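Side-chain contacts in aminotransferase (Psychrobacter arcticus 273-4, PDB 3IF2), which probably transfers amino groups between amino acids and 2-oxo acids, perhaps valine and pyruvate, with pyridoxal 5'-phosphate as cofactor: residues Gly40-Ile45 with Gly278-Arg283; Asp46-Leu51 with Asn331-Phe336; Asn124-Ala129 with Ile207-Cys212; Tyr158-Val161 with Gly165-Phe168. All coordinates share one frame; numbering follows the deposited sequence.

Contact 1 (Gly40-Ile45 with Gly278-Arg283). With PLP (pyridoxal-5'-phosphate), chain C.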
loop_
_atom_site.group_PDB
_atom_site.type_symbol
_atom_site.label_atom_id
_atom_site.label_comp_id
_atom_site.label_asym_id
_atom_site.label_seq_id
_atom_site.Cartn_x
_atom_site.Cartn_y
_atom_site.Cartn_z
ATOM N N GLY A 40 -3.262 -16.210 10.175
ATOM C CA GLY A 40 -3.330 -15.033 11.035
ATOM C C GLY A 40 -4.599 -14.208 10.823
ATOM O O GLY A 40 -4.693 -13.082 11.329
ATOM N N ASN A 41 -5.589 -14.750 10.108
ATOM C CA ASN A 41 -6.848 -14.040 9.849
ATOM C C ASN A 41 -7.678 -14.074 11.128
ATOM O O ASN A 41 -7.769 -15.145 11.734
ATOM C CB ASN A 41 -7.651 -14.686 8.689
ATOM C CG ASN A 41 -8.668 -13.697 8.030
ATOM O OD1 ASN A 41 -8.280 -12.810 7.262
ATOM N ND2 ASN A 41 -9.965 -13.878 8.309
ATOM N N PRO A 42 -8.281 -12.932 11.555
ATOM C CA PRO A 42 -9.186 -12.960 12.747
ATOM C C PRO A 42 -10.460 -13.769 12.511
ATOM O O PRO A 42 -10.845 -13.982 11.368
ATOM C CB PRO A 42 -9.576 -11.497 12.904
ATOM C CG PRO A 42 -9.570 -10.988 11.474
ATOM C CD PRO A 42 -8.310 -11.593 10.923
ATOM N N ALA A 43 -11.108 -14.177 13.596
ATOM C CA ALA A 43 -12.353 -14.993 13.571
ATOM C C ALA A 43 -13.554 -14.264 12.969
ATOM O O ALA A 43 -13.529 -13.049 12.872
ATOM C CB ALA A 43 -12.709 -15.418 14.995
ATOM N N LYS A 44 -14.592 -15.019 12.589
ATOM C CA LYS A 44 -15.870 -14.459 12.097
ATOM C C LYS A 44 -16.810 -14.337 13.302
ATOM O O LYS A 44 -17.479 -15.306 13.661
ATOM C CB LYS A 44 -16.509 -15.348 11.001
ATOM N N ILE A 45 -16.839 -13.163 13.945
ATOM C CA ILE A 45 -17.692 -12.934 15.143
ATOM C C ILE A 45 -19.010 -12.263 14.713
ATOM O O ILE A 45 -19.035 -11.099 14.336
ATOM C CB ILE A 45 -16.948 -12.115 16.212
ATOM C CG1 ILE A 45 -15.539 -12.731 16.493
ATOM C CG2 ILE A 45 -17.781 -12.069 17.463
ATOM C CD1 ILE A 45 -14.694 -11.955 17.508
ATOM N N GLY A 278 -11.572 -6.968 13.037
ATOM C CA GLY A 278 -12.335 -7.674 12.012
ATOM C C GLY A 278 -12.359 -7.083 10.605
ATOM O O GLY A 278 -13.149 -7.550 9.802
ATOM N N LEU A 279 -11.508 -6.092 10.282
ATOM C CA LEU A 279 -11.476 -5.447 8.937
ATOM C C LEU A 279 -10.118 -5.570 8.214
ATOM O O LEU A 279 -9.638 -4.586 7.617
ATOM C CB LEU A 279 -11.869 -3.969 9.057
ATOM C CG LEU A 279 -13.222 -3.623 9.689
ATOM C CD1 LEU A 279 -13.320 -2.118 9.982
ATOM C CD2 LEU A 279 -14.374 -4.112 8.807
ATOM N N PRO A 280 -9.511 -6.789 8.210
ATOM C CA PRO A 280 -8.200 -6.932 7.593
ATOM C C PRO A 280 -8.200 -6.701 6.093
ATOM O O PRO A 280 -7.180 -6.260 5.558
ATOM C CB PRO A 280 -7.827 -8.375 7.914
ATOM C CG PRO A 280 -9.119 -9.075 7.898
ATOM C CD PRO A 280 -10.043 -8.118 8.581
ATOM N N GLY A 281 -9.328 -6.968 5.437
ATOM C CA GLY A 281 -9.464 -6.784 4.001
ATOM C C GLY A 281 -9.376 -5.345 3.543
ATOM O O GLY A 281 -9.060 -5.089 2.385
HETATM N N MSE A 282 -9.651 -4.422 4.466
HETATM C CA MSE A 282 -9.583 -2.982 4.221
HETATM C C MSE A 282 -8.177 -2.377 4.290
HETATM O O MSE A 282 -7.991 -1.272 3.778
HETATM C CB MSE A 282 -10.451 -2.244 5.231
HETATM C CG MSE A 282 -11.920 -2.642 5.275
HETATM SE SE MSE A 282 -12.827 -2.391 3.592
HETATM C CE MSE A 282 -14.474 -1.838 4.473
ATOM N N ARG A 283 -7.221 -3.042 4.953
ATOM C CA ARG A 283 -5.830 -2.594 5.036
ATOM C C ARG A 283 -5.671 -1.202 5.624
ATOM O O ARG A 283 -5.243 -0.291 4.927
ATOM C CB ARG A 283 -5.127 -2.673 3.650
ATOM C CG ARG A 283 -5.327 -3.946 2.806
ATOM C CD ARG A 283 -4.497 -5.166 3.212
ATOM N NE ARG A 283 -4.633 -5.411 4.607
ATOM C CZ ARG A 283 -3.698 -5.347 5.554
ATOM N NH1 ARG A 283 -2.376 -5.225 5.334
ATOM N NH2 ARG A 283 -4.148 -5.507 6.782
HETATM N N1 PLP C . 1.329 -6.887 14.120
HETATM C C2 PLP C . 1.160 -8.186 14.550
HETATM C C2A PLP C . 1.678 -8.542 15.907
HETATM C C3 PLP C . 0.501 -9.121 13.719
HETATM O O3 PLP C . 0.308 -10.420 14.107
HETATM C C4 PLP C . 0.042 -8.726 12.440
HETATM C C4A PLP C . -0.406 -9.830 11.489
HETATM O O4A PLP C . -1.466 -9.751 10.856
HETATM C C5 PLP C . 0.236 -7.369 12.019
HETATM C C6 PLP C . 0.886 -6.476 12.892
HETATM C C5A PLP C . -0.185 -6.841 10.633
HETATM O O4P PLP C . -1.519 -6.379 10.578
HETATM P P PLP C . -2.040 -5.512 9.333
HETATM O O1P PLP C . -1.094 -5.151 8.213
HETATM O O2P PLP C . -2.479 -4.261 10.015
HETATM O O3P PLP C . -3.159 -6.292 8.765
#
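The carbonyl oxygen of P280, whose own ring meets N41 and P42 across the contact, is gripped by R283. Backbone N of R283 donates to P280 O at 3.3 Å and its NE at 2.8 Å. The NE bond is almost straight, 175° at the hydrogen, and the oxygen lies in the guanidinium plane; NH2 adds a weak bond to the same acceptor. Bends at chi2 and chi3 fold the arginine chain back over the short 3-10 turn 280-282, which is how NE reaches that carbonyl while the other end faces the cofactor. R283 NH1 donates to PLP O1P at 3.2 Å. The 2.4 Å modelled between R283 NH2 and PLP O3P is too short to be trusted in detail. This is the phosphate-binding arginine of a fold-type I aminotransferase, placed shortly after K276, another residue of the cofactor site. NH1 also donates to N305 O of the second subunit. Across the contact the two proline rings pack apolarly: P42 comes up slantwise, with its CD 4.0 Å from P280 CG, and P42 CG lies 4.3 Å from G278 CA. N41 approaches P280 at about a right angle, OD1 standing 3.9 Å from P280 CG. A first torsion of -158°, which sets CG opposite the backbone N, brings N41 OD1 close to that ring, and the same oxygen accepts from Y79 N of the second subunit.

Contact 2 (Asp46-Leu51 with Asn331-Phe336)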
loop_
_atom_site.group_PDB
_atom_site.type_symbol
_atom_site.label_atom_id
_atom_site.label_comp_id
_atom_site.label_asym_id
_atom_site.label_seq_id
_atom_site.Cartn_x
_atom_site.Cartn_y
_atom_site.Cartn_z
ATOM N N ASP A 46 -20.103 -13.010 14.746
ATOM C CA ASP A 46 -21.420 -12.508 14.255
ATOM C C ASP A 46 -21.815 -11.128 14.764
ATOM O O ASP A 46 -22.281 -10.301 13.972
ATOM C CB ASP A 46 -22.562 -13.514 14.560
ATOM C CG ASP A 46 -22.433 -14.845 13.784
ATOM O OD1 ASP A 46 -21.720 -14.890 12.758
ATOM O OD2 ASP A 46 -23.056 -15.851 14.196
ATOM N N ALA A 47 -21.604 -10.874 16.060
ATOM C CA ALA A 47 -21.981 -9.590 16.661
ATOM C C ALA A 47 -21.194 -8.432 16.049
ATOM O O ALA A 47 -21.746 -7.357 15.896
ATOM C CB ALA A 47 -21.835 -9.602 18.167
ATOM N N VAL A 48 -19.932 -8.685 15.673
ATOM C CA VAL A 48 -19.057 -7.696 15.055
ATOM C C VAL A 48 -19.511 -7.359 13.632
ATOM O O VAL A 48 -19.565 -6.197 13.250
ATOM C CB VAL A 48 -17.555 -8.170 15.017
ATOM C CG1 VAL A 48 -16.684 -7.144 14.304
ATOM C CG2 VAL A 48 -17.014 -8.431 16.430
ATOM N N ASN A 49 -19.800 -8.393 12.855
ATOM C CA ASN A 49 -20.255 -8.224 11.488
ATOM C C ASN A 49 -21.630 -7.570 11.363
ATOM O O ASN A 49 -21.880 -6.835 10.384
ATOM C CB ASN A 49 -20.161 -9.552 10.749
ATOM C CG ASN A 49 -18.704 -9.993 10.551
ATOM O OD1 ASN A 49 -17.803 -9.161 10.482
ATOM N ND2 ASN A 49 -18.481 -11.305 10.480
ATOM N N GLU A 50 -22.512 -7.825 12.332
ATOM C CA GLU A 50 -23.798 -7.130 12.397
ATOM C C GLU A 50 -23.597 -5.623 12.554
ATOM O O GLU A 50 -24.281 -4.847 11.866
ATOM C CB GLU A 50 -24.668 -7.679 13.536
ATOM C CG GLU A 50 -25.349 -8.982 13.162
ATOM C CD GLU A 50 -25.670 -9.896 14.334
ATOM O OE1 GLU A 50 -25.576 -9.490 15.521
ATOM O OE2 GLU A 50 -26.011 -11.065 14.034
ATOM N N LEU A 51 -22.691 -5.216 13.458
ATOM C CA LEU A 51 -22.399 -3.784 13.648
ATOM C C LEU A 51 -21.757 -3.162 12.392
ATOM O O LEU A 51 -22.110 -2.046 11.994
ATOM C CB LEU A 51 -21.516 -3.541 14.868
ATOM C CG LEU A 51 -21.037 -2.099 15.164
ATOM C CD1 LEU A 51 -22.171 -1.052 15.142
ATOM C CD2 LEU A 51 -20.300 -2.093 16.493
ATOM N N ASN A 331 -16.735 -6.143 24.745
ATOM C CA ASN A 331 -17.900 -7.042 24.924
ATOM C C ASN A 331 -17.947 -8.267 24.017
ATOM O O ASN A 331 -18.468 -9.302 24.436
ATOM C CB ASN A 331 -19.234 -6.268 24.763
ATOM C CG ASN A 331 -19.391 -5.122 25.774
ATOM O OD1 ASN A 331 -18.726 -5.093 26.806
ATOM N ND2 ASN A 331 -20.282 -4.186 25.477
ATOM N N GLU A 332 -17.397 -8.158 22.797
ATOM C CA GLU A 332 -17.515 -9.219 21.800
ATOM C C GLU A 332 -16.182 -9.848 21.427
ATOM O O GLU A 332 -16.025 -11.062 21.577
ATOM C CB GLU A 332 -18.218 -8.682 20.550
ATOM C CG GLU A 332 -19.510 -7.880 20.778
ATOM C CD GLU A 332 -20.657 -8.667 21.433
ATOM O OE1 GLU A 332 -20.702 -9.919 21.352
ATOM O OE2 GLU A 332 -21.545 -8.003 22.024
ATOM N N ILE A 333 -15.206 -9.040 21.001
ATOM C CA ILE A 333 -13.919 -9.573 20.527
ATOM C C ILE A 333 -13.092 -10.229 21.655
ATOM O O ILE A 333 -12.769 -11.419 21.564
ATOM C CB ILE A 333 -13.075 -8.512 19.808
ATOM C CG1 ILE A 333 -13.821 -7.908 18.606
ATOM C CG2 ILE A 333 -11.733 -9.133 19.329
ATOM C CD1 ILE A 333 -13.112 -6.758 17.961
ATOM N N LYS A 334 -12.773 -9.460 22.703
ATOM C CA LYS A 334 -11.957 -9.958 23.847
ATOM C C LYS A 334 -12.506 -11.246 24.472
ATOM O O LYS A 334 -11.744 -12.206 24.611
ATOM C CB LYS A 334 -11.722 -8.857 24.894
ATOM C CG LYS A 334 -10.971 -9.215 26.213
ATOM C CD LYS A 334 -10.800 -7.881 27.015
ATOM C CE LYS A 334 -10.277 -7.987 28.461
ATOM N NZ LYS A 334 -9.911 -6.608 29.049
ATOM N N PRO A 335 -13.820 -11.297 24.783
ATOM C CA PRO A 335 -14.355 -12.547 25.324
ATOM C C PRO A 335 -14.362 -13.726 24.334
ATOM O O PRO A 335 -14.107 -14.860 24.753
ATOM C CB PRO A 335 -15.787 -12.156 25.748
ATOM C CG PRO A 335 -15.707 -10.664 25.980
ATOM C CD PRO A 335 -14.852 -10.245 24.825
ATOM N N PHE A 336 -14.655 -13.474 23.056
ATOM C CA PHE A 336 -14.643 -14.533 22.043
ATOM C C PHE A 336 -13.317 -15.290 22.091
ATOM O O PHE A 336 -13.326 -16.515 22.257
ATOM C CB PHE A 336 -14.872 -13.989 20.627
ATOM C CG PHE A 336 -14.821 -15.047 19.578
ATOM C CD1 PHE A 336 -15.960 -15.747 19.228
ATOM C CD2 PHE A 336 -13.610 -15.389 18.969
ATOM C CE1 PHE A 336 -15.915 -16.781 18.275
ATOM C CE2 PHE A 336 -13.559 -16.419 18.021
ATOM C CZ PHE A 336 -14.725 -17.120 17.683
#
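The carboxylate of E332 has the methyl group of A47 over one face: A47 CB lies 3.4 Å from E332 OE1 and 3.6 Å from E332 CD, but 4.2 Å from E332 OE2, so the methyl stands above the plane and nearer the OE1 side. No hydrogen bond crosses here. At its other oxygen, OE2, the group makes a weak hydrogen bond to a glycerol molecule that probably came from the crystallisation liquor. The glutamate chain is bent at chi2 (-63°), and this bend turns the carboxylate back across A47, with E332 CG also 3.9 Å from A47 CB. The two segments are helical and run nearly antiparallel, with 155° between their directions and 9.5 Å between their axes. A47 and E332, whose CA atoms are 6.8 Å apart, mark the closest backbone approach. Segment 46-51 opens helix 46-60 directly after the N-cap residue I45. Segment 331-336 belongs to helix 324-351, whose length, and its position just ahead of strand 357-360, are consistent with the long interdomain helix of fold-type I aminotransferases. Within it a wider pi-type turn at 331-333 precedes a kink, where the proline nitrogen of P335 lacks a bond to the previous turn. On the buried side, V48 CG2 meets I333 CG1 at 3.9 Å, the two branched chains crossing at about a right angle. V48 CG2 also rests 4.3 Å from E332 CB, and L328 of the same long helix packs on V48.

Contact 3 (Asn124-Ala129 with Ile207-Cys212)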
loop_
_atom_site.group_PDB
_atom_site.type_symbol
_atom_site.label_atom_id
_atom_site.label_comp_id
_atom_site.label_asym_id
_atom_site.label_seq_id
_atom_site.Cartn_x
_atom_site.Cartn_y
_atom_site.Cartn_z
ATOM N N ASN A 124 12.690 0.719 7.716
ATOM C CA ASN A 124 13.588 1.350 6.735
ATOM C C ASN A 124 13.887 2.816 7.071
ATOM O O ASN A 124 14.892 3.356 6.614
ATOM C CB ASN A 124 13.036 1.188 5.316
ATOM C CG ASN A 124 13.250 -0.204 4.787
ATOM O OD1 ASN A 124 14.406 -0.613 4.550
ATOM N ND2 ASN A 124 12.168 -0.946 4.596
ATOM N N LEU A 125 13.022 3.453 7.855
ATOM C CA LEU A 125 13.231 4.839 8.305
ATOM C C LEU A 125 14.303 4.899 9.389
ATOM O O LEU A 125 15.074 5.846 9.426
ATOM C CB LEU A 125 11.917 5.443 8.833
ATOM C CG LEU A 125 11.857 6.919 9.238
ATOM C CD1 LEU A 125 12.058 7.827 8.026
ATOM C CD2 LEU A 125 10.519 7.233 9.951
ATOM N N PHE A 126 14.343 3.888 10.263
ATOM C CA PHE A 126 15.263 3.835 11.390
ATOM C C PHE A 126 16.267 2.688 11.356
ATOM O O PHE A 126 16.957 2.476 12.324
ATOM C CB PHE A 126 14.439 3.751 12.676
ATOM C CG PHE A 126 13.623 4.965 12.938
ATOM C CD1 PHE A 126 14.256 6.175 13.246
ATOM C CD2 PHE A 126 12.215 4.911 12.919
ATOM C CE1 PHE A 126 13.520 7.335 13.505
ATOM C CE2 PHE A 126 11.445 6.066 13.177
ATOM C CZ PHE A 126 12.099 7.287 13.465
ATOM N N GLY A 127 16.354 1.960 10.248
ATOM C CA GLY A 127 17.266 0.827 10.127
ATOM C C GLY A 127 17.883 0.780 8.744
ATOM O O GLY A 127 17.294 1.278 7.778
ATOM N N GLY A 128 19.050 0.132 8.665
ATOM C CA GLY A 128 19.840 0.047 7.439
ATOM C C GLY A 128 20.959 1.066 7.479
ATOM O O GLY A 128 21.382 1.478 8.558
ATOM N N ALA A 129 21.419 1.491 6.307
ATOM C CA ALA A 129 22.572 2.398 6.208
ATOM C C ALA A 129 22.262 3.824 6.686
ATOM O O ALA A 129 21.264 4.417 6.252
ATOM C CB ALA A 129 23.093 2.427 4.781
ATOM N N ILE A 207 22.185 1.151 16.948
ATOM C CA ILE A 207 20.766 0.727 17.055
ATOM C C ILE A 207 19.942 1.976 16.728
ATOM O O ILE A 207 20.077 2.998 17.402
ATOM C CB ILE A 207 20.402 0.149 18.458
ATOM C CG1 ILE A 207 21.141 -1.171 18.714
ATOM C CG2 ILE A 207 18.894 -0.084 18.594
ATOM C CD1 ILE A 207 20.743 -2.318 17.779
ATOM N N GLY A 208 19.133 1.908 15.676
ATOM C CA GLY A 208 18.289 3.043 15.251
ATOM C C GLY A 208 16.944 3.213 15.956
ATOM O O GLY A 208 16.448 4.329 16.066
ATOM N N ALA A 209 16.355 2.110 16.416
ATOM C CA ALA A 209 15.078 2.113 17.140
ATOM C C ALA A 209 14.907 0.813 17.907
ATOM O O ALA A 209 15.631 -0.144 17.645
ATOM C CB ALA A 209 13.929 2.285 16.171
ATOM N N ILE A 210 13.976 0.805 18.868
ATOM C CA ILE A 210 13.599 -0.409 19.606
ATOM C C ILE A 210 12.175 -0.724 19.173
ATOM O O ILE A 210 11.369 0.196 19.024
ATOM C CB ILE A 210 13.648 -0.253 21.138
ATOM C CG1 ILE A 210 15.058 0.133 21.592
ATOM C CG2 ILE A 210 13.263 -1.564 21.816
ATOM C CD1 ILE A 210 15.208 0.287 23.116
ATOM N N CYS A 211 11.865 -2.005 18.967
ATOM C CA CYS A 211 10.521 -2.423 18.567
ATOM C C CYS A 211 10.025 -3.743 19.168
ATOM O O CYS A 211 10.803 -4.680 19.339
ATOM C CB CYS A 211 10.437 -2.525 17.048
ATOM S SG CYS A 211 8.741 -2.835 16.467
ATOM N N CYS A 212 8.722 -3.796 19.465
ATOM C CA CYS A 212 8.065 -5.021 19.921
ATOM C C CYS A 212 6.544 -4.982 19.789
ATOM O O CYS A 212 5.961 -3.909 19.728
ATOM C CB CYS A 212 8.398 -5.305 21.373
ATOM S SG CYS A 212 7.765 -4.045 22.430
#
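F126 enters the contact at its CB, which lies 3.8 Å from A209 CB and 4.0 Å from G208 O. Its CG stands anti to the carbonyl carbon (chi1 -65°), and from there the ring leads away from strand 207-213, leaving CD1, 4.0 Å from G208 O, as the ring atom that stays close. Both G208 O and A209 CB reach the ring obliquely. L125 CG covers one face, 4.0 Å above the plane and offset toward the rim. The side chain also packs on V293 of helix 291-305, and its ring meets that of F4 of the second subunit, the planes inclined at about 70°. The backbone of F126 makes a second link: its carbonyl oxygen faces G208 CA at 3.3 Å, with 158° at the hydrogen, a CA-H...O contact made at a residue without a side chain. F126 is where the chain leaves helix 115-125, and strand 207-213 is an interior strand of the large mixed sheet. With no hydrogen bond joining them, the link between these two segments rests on dispersion between F126 and A209 and on one weakly polar C-H...O approach, both short-ranged and so dependent on close fit.

Contact 4 (Tyr158-Val161 with Gly165-Phe168)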
loop_
_atom_site.group_PDB
_atom_site.type_symbol
_atom_site.label_atom_id
_atom_site.label_comp_id
_atom_site.label_asym_id
_atom_site.label_seq_id
_atom_site.Cartn_x
_atom_site.Cartn_y
_atom_site.Cartn_z
ATOM N N TYR A 158 7.935 -9.035 10.490
ATOM C CA TYR A 158 8.999 -8.048 10.582
ATOM C C TYR A 158 10.218 -8.461 9.757
ATOM O O TYR A 158 10.858 -7.597 9.179
ATOM C CB TYR A 158 9.501 -7.843 12.026
ATOM C CG TYR A 158 8.502 -7.338 13.054
ATOM C CD1 TYR A 158 7.444 -6.469 12.722
ATOM C CD2 TYR A 158 8.693 -7.633 14.398
ATOM C CE1 TYR A 158 6.545 -6.003 13.708
ATOM C CE2 TYR A 158 7.826 -7.159 15.380
ATOM C CZ TYR A 158 6.750 -6.365 15.041
ATOM O OH TYR A 158 5.917 -5.937 16.056
ATOM N N SER A 159 10.513 -9.767 9.716
ATOM C CA SER A 159 11.723 -10.369 9.089
ATOM C C SER A 159 12.382 -9.745 7.869
ATOM O O SER A 159 13.579 -9.474 7.883
ATOM C CB SER A 159 11.453 -11.828 8.687
ATOM O OG SER A 159 11.180 -12.624 9.805
ATOM N N ASP A 160 11.596 -9.535 6.820
ATOM C CA ASP A 160 12.148 -9.188 5.499
ATOM C C ASP A 160 11.825 -7.805 4.938
ATOM O O ASP A 160 12.040 -7.579 3.746
ATOM C CB ASP A 160 11.677 -10.285 4.510
ATOM C CG ASP A 160 12.139 -11.720 4.904
ATOM O OD1 ASP A 160 13.157 -11.910 5.616
ATOM O OD2 ASP A 160 11.480 -12.678 4.448
ATOM N N VAL A 161 11.360 -6.872 5.776
ATOM C CA VAL A 161 10.954 -5.542 5.269
ATOM C C VAL A 161 12.113 -4.614 4.875
ATOM O O VAL A 161 11.886 -3.651 4.155
ATOM C CB VAL A 161 9.972 -4.791 6.212
ATOM C CG1 VAL A 161 8.733 -5.655 6.509
ATOM C CG2 VAL A 161 10.649 -4.340 7.496
ATOM N N GLY A 165 19.763 -5.982 2.631
ATOM C CA GLY A 165 20.211 -6.837 3.731
ATOM C C GLY A 165 19.118 -7.113 4.745
ATOM O O GLY A 165 17.937 -7.197 4.389
ATOM N N GLN A 166 19.526 -7.257 6.003
ATOM C CA GLN A 166 18.620 -7.491 7.146
ATOM C C GLN A 166 19.264 -6.852 8.373
ATOM O O GLN A 166 20.411 -7.123 8.668
ATOM C CB GLN A 166 18.399 -8.980 7.370
ATOM C CG GLN A 166 17.237 -9.278 8.305
ATOM C CD GLN A 166 17.153 -10.737 8.688
ATOM O OE1 GLN A 166 18.142 -11.328 9.155
ATOM N NE2 GLN A 166 15.961 -11.321 8.534
ATOM N N HIS A 167 18.504 -6.034 9.087
ATOM C CA HIS A 167 19.017 -5.189 10.161
ATOM C C HIS A 167 18.195 -5.283 11.443
ATOM O O HIS A 167 17.505 -4.339 11.841
ATOM C CB HIS A 167 19.094 -3.745 9.633
ATOM C CG HIS A 167 19.853 -3.631 8.349
ATOM N ND1 HIS A 167 21.229 -3.650 8.293
ATOM C CD2 HIS A 167 19.425 -3.587 7.066
ATOM C CE1 HIS A 167 21.615 -3.585 7.031
ATOM N NE2 HIS A 167 20.541 -3.542 6.268
ATOM N N PHE A 168 18.253 -6.460 12.061
ATOM C CA PHE A 168 17.631 -6.712 13.362
ATOM C C PHE A 168 18.695 -7.183 14.341
ATOM O O PHE A 168 19.580 -7.934 13.964
ATOM C CB PHE A 168 16.543 -7.769 13.244
ATOM C CG PHE A 168 15.323 -7.299 12.508
ATOM C CD1 PHE A 168 14.480 -6.342 13.097
ATOM C CD2 PHE A 168 14.982 -7.817 11.248
ATOM C CE1 PHE A 168 13.335 -5.889 12.437
ATOM C CE2 PHE A 168 13.833 -7.376 10.585
ATOM C CZ PHE A 168 13.011 -6.402 11.187
#
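The one hydrogen bond between Y158-V161 and G165-F168 runs from Q166 NE2 to S159 O, 3.1 Å long with 164° at the hydrogen. The acceptor lies close to the amide plane of Q166, yet the donor stands above the carbonyl plane of S159, 39° out of it. Q166 places its amide there by extension: CG is anti to the backbone N (chi1 -166°) and the chain continues straight at chi2. D160 OD1 is only a distant neighbour of the same amide nitrogen, at 4.1 Å. A second kind of interaction sets the edge of the F168 ring against backbone carbonyls. F168 CZ is 3.2 Å from Y158 O and F168 CE2 is 3.4 Å from S159 O, both oxygens near the ring plane, where the C-H bonds point. Apolar contact completes the set, Y158 CB touching F168 CZ at 3.9 Å.

These carbonyls belong to a type I beta turn from Y158 to V161, in the loop between strands 142-149 and 168-170. From the first position of the turn, the Y158 ring leads away toward the cofactor site: its hydroxyl is hydrogen-bonded to D245, itself bonded to pyridoxal phosphate, and Y155 and F119 of the pocket meet its ring edge-to-face. Chemically, the ring's electropositive rim faces Y158 O and S159 O while the amide N-H is bonded to S159 O, so across this contact the turn acts through its carbonyl acceptors, beside a tyrosine bonded to D245.

In the fold
From the N terminus, loop 40-45 closes contact 1 with the loop before strand 285-288, and the start of helix 46-60 closes contact 2 with the long helix 324-351. The two cross along the chain; they also touch, A43 and I45 of contact 1 packing on F336 of contact 2. Inside both loops lies contact 3, joining the end of helix 115-125 to strand 207-213 of the large sheet. Nested within it, contact 4 closes the loop between strands 142-149 and 168-170 on itself. Those two meet where N124 ND2 probably bonds V161 O. Contacts 1 and 3, whose centres are about 28 Å apart, lie on opposite sides of the chain's centre, and both touch the second subunit.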